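Local coordinates for Syntaxin1 (Monosiga brevicollis, PDB 2XHE), which probably acts as a SNAP receptor (SNARE) in membrane fusion, binding other SNARE proteins, at residues 62-67 with 152-157. Sequence-based numbering, arbitrary orientation.
Sequences QAIEQV and TRYNDV
I64 on helix 44-72 points toward helix 131-171, and the way its branches divide among three partners illustrates how one beta-branched side chain can join two helices running side by side. Over these short segments the axes approach to 9.9 Å and run nearly parallel, 9° apart; I64 and Y154 lie nearest across the pair. With chi1 at -80°, CG1 of I64 lies anti to the carbonyl carbon and CG2 anti to the backbone N, so the side chain forks towards the other helix. The CG1 arm goes to the tyrosine: I64 CG1 sits 3.6 Å from Y154 CD1, meeting the ring obliquely, while I64 CD1 reaches on to Y154 CB at 3.7 Å. CG2 takes the other side, lying 3.9 Å from R153 CG and 4.1 Å from V157 CG1. An alanine in place of I64 would remove both arms and would probably loosen the packing against Y154, R153 and V157.

At the exposed margin, E65 and R153 cross at about a right angle, each chain bent at chi2. Their carboxylate and guanidinium planes are nearly coplanar, and E65 OE2 stands at the guanidinium edge, 3.4 Å from R153 NE. This salt bridge includes a weak hydrogen bond, fairly straight at 162° but long, so the pairing is probably more electrostatic than tightly directional. R153 CG also lies 3.6 Å from E65 OE2, so the same methylene touches both I64 and the carboxylate.

On the inner side, Y154 packs on M94 of helix 80-116 and on S225 and L229 of helix 214-237, in the SNARE region, consistent with a closed syntaxin. Helices 44-72, 80-116 and 131-171 match Ha, Hb and Hc of the up-and-down Habc bundle, whose first and third helices run parallel, as here.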
loop_
_atom_site.group_PDB
_atom_site.type_symbol
_atom_site.label_atom_id
_atom_site.label_comp_id
_atom_site.label_asym_id
_atom_site.label_seq_id
_atom_site.Cartn_x
_atom_site.Cartn_y
_atom_site.Cartn_z
ATOM N N GLN B 62 -11.486 -27.437 2.108
ATOM C CA GLN B 62 -10.951 -28.789 2.250
ATOM C C GLN B 62 -11.602 -29.718 1.229
ATOM O O GLN B 62 -10.923 -30.482 0.543
ATOM C CB GLN B 62 -11.202 -29.313 3.668
ATOM C CG GLN B 62 -9.942 -29.691 4.450
ATOM C CD GLN B 62 -9.117 -28.481 4.883
ATOM O OE1 GLN B 62 -9.632 -27.367 4.994
ATOM N NE2 GLN B 62 -7.829 -28.702 5.137
ATOM N N ALA B 63 -12.925 -29.638 1.132
ATOM C CA ALA B 63 -13.692 -30.419 0.168
ATOM C C ALA B 63 -13.208 -30.231 -1.276
ATOM O O ALA B 63 -13.090 -31.196 -2.030
ATOM C CB ALA B 63 -15.179 -30.075 0.283
ATOM N N ILE B 64 -12.945 -28.987 -1.657
ATOM C CA ILE B 64 -12.465 -28.682 -2.998
ATOM C C ILE B 64 -11.179 -29.440 -3.323
ATOM O O ILE B 64 -11.054 -30.039 -4.391
ATOM C CB ILE B 64 -12.247 -27.148 -3.187
ATOM C CG1 ILE B 64 -13.578 -26.445 -3.470
ATOM C CG2 ILE B 64 -11.267 -26.865 -4.311
ATOM C CD1 ILE B 64 -13.584 -24.993 -3.059
ATOM N N GLU B 65 -10.226 -29.423 -2.398
ATOM C CA GLU B 65 -8.921 -30.034 -2.645
ATOM C C GLU B 65 -8.978 -31.560 -2.575
ATOM O O GLU B 65 -7.974 -32.238 -2.786
ATOM C CB GLU B 65 -7.862 -29.480 -1.684
ATOM C CG GLU B 65 -7.759 -27.945 -1.672
ATOM C CD GLU B 65 -7.441 -27.338 -3.039
ATOM O OE1 GLU B 65 -6.813 -28.026 -3.875
ATOM O OE2 GLU B 65 -7.814 -26.164 -3.273
ATOM N N GLN B 66 -10.161 -32.094 -2.291
ATOM C CA GLN B 66 -10.377 -33.533 -2.311
ATOM C C GLN B 66 -11.075 -33.939 -3.602
ATOM O O GLN B 66 -10.831 -35.018 -4.144
ATOM C CB GLN B 66 -11.193 -33.974 -1.095
ATOM C CG GLN B 66 -10.447 -33.863 0.234
ATOM C CD GLN B 66 -11.386 -33.758 1.420
ATOM O OE1 GLN B 66 -12.570 -34.099 1.320
ATOM N NE2 GLN B 66 -10.867 -33.271 2.548
ATOM N N VAL B 67 -11.954 -33.073 -4.091
ATOM C CA VAL B 67 -12.534 -33.262 -5.413
ATOM C C VAL B 67 -11.408 -33.193 -6.442
ATOM O O VAL B 67 -11.482 -33.802 -7.501
ATOM C CB VAL B 67 -13.618 -32.206 -5.729
ATOM C CG1 VAL B 67 -14.226 -32.460 -7.090
ATOM C CG2 VAL B 67 -14.700 -32.219 -4.661
ATOM N N THR B 152 -14.094 -19.711 -6.623
ATOM C CA THR B 152 -13.375 -19.546 -7.866
ATOM C C THR B 152 -12.355 -20.657 -7.968
ATOM O O THR B 152 -12.045 -21.125 -9.061
ATOM C CB THR B 152 -12.703 -18.169 -7.951
ATOM O OG1 THR B 152 -13.719 -17.164 -8.033
ATOM C CG2 THR B 152 -11.815 -18.076 -9.181
ATOM N N ARG B 153 -11.841 -21.085 -6.820
ATOM C CA ARG B 153 -10.908 -22.204 -6.792
ATOM C C ARG B 153 -11.646 -23.453 -7.255
ATOM O O ARG B 153 -11.123 -24.233 -8.048
ATOM C CB ARG B 153 -10.312 -22.392 -5.397
ATOM C CG ARG B 153 -9.377 -23.579 -5.279
ATOM C CD ARG B 153 -8.373 -23.622 -6.423
ATOM N NE ARG B 153 -7.499 -24.792 -6.333
ATOM C CZ ARG B 153 -6.863 -25.340 -7.368
ATOM N NH1 ARG B 153 -7.004 -24.832 -8.588
ATOM N NH2 ARG B 153 -6.090 -26.404 -7.183
ATOM N N TYR B 154 -12.877 -23.613 -6.775
ATOM C CA TYR B 154 -13.751 -24.708 -7.191
ATOM C C TYR B 154 -14.021 -24.638 -8.694
ATOM O O TYR B 154 -13.742 -25.581 -9.429
ATOM C CB TYR B 154 -15.062 -24.649 -6.404
ATOM C CG TYR B 154 -15.995 -25.829 -6.591
ATOM C CD1 TYR B 154 -15.552 -27.132 -6.413
ATOM C CD2 TYR B 154 -17.336 -25.631 -6.908
ATOM C CE1 TYR B 154 -16.420 -28.215 -6.571
ATOM C CE2 TYR B 154 -18.210 -26.702 -7.065
ATOM C CZ TYR B 154 -17.749 -27.992 -6.896
ATOM O OH TYR B 154 -18.620 -29.053 -7.057
ATOM N N ASN B 155 -14.562 -23.513 -9.148
ATOM C CA ASN B 155 -14.824 -23.308 -10.567
ATOM C C ASN B 155 -13.609 -23.654 -11.424
ATOM O O ASN B 155 -13.751 -24.162 -12.539
ATOM C CB ASN B 155 -15.267 -21.862 -10.824
ATOM C CG ASN B 155 -15.557 -21.585 -12.288
ATOM O OD1 ASN B 155 -14.652 -21.250 -13.061
ATOM N ND2 ASN B 155 -16.831 -21.694 -12.674
ATOM N N ASP B 156 -12.416 -23.391 -10.897
ATOM C CA ASP B 156 -11.192 -23.618 -11.656
ATOM C C ASP B 156 -10.829 -25.092 -11.759
ATOM O O ASP B 156 -10.417 -25.543 -12.823
ATOM C CB ASP B 156 -10.025 -22.808 -11.089
ATOM C CG ASP B 156 -9.879 -21.446 -11.758
ATOM O OD1 ASP B 156 -10.594 -21.175 -12.752
ATOM O OD2 ASP B 156 -9.040 -20.644 -11.292
ATOM N N VAL B 157 -10.996 -25.840 -10.667
ATOM C CA VAL B 157 -10.707 -27.279 -10.666
ATOM C C VAL B 157 -11.743 -28.080 -11.463
ATOM O O VAL B 157 -11.416 -29.114 -12.045
ATOM C CB VAL B 157 -10.547 -27.849 -9.228
ATOM C CG1 VAL B 157 -11.732 -27.479 -8.371
ATOM C CG2 VAL B 157 -10.362 -29.363 -9.253
#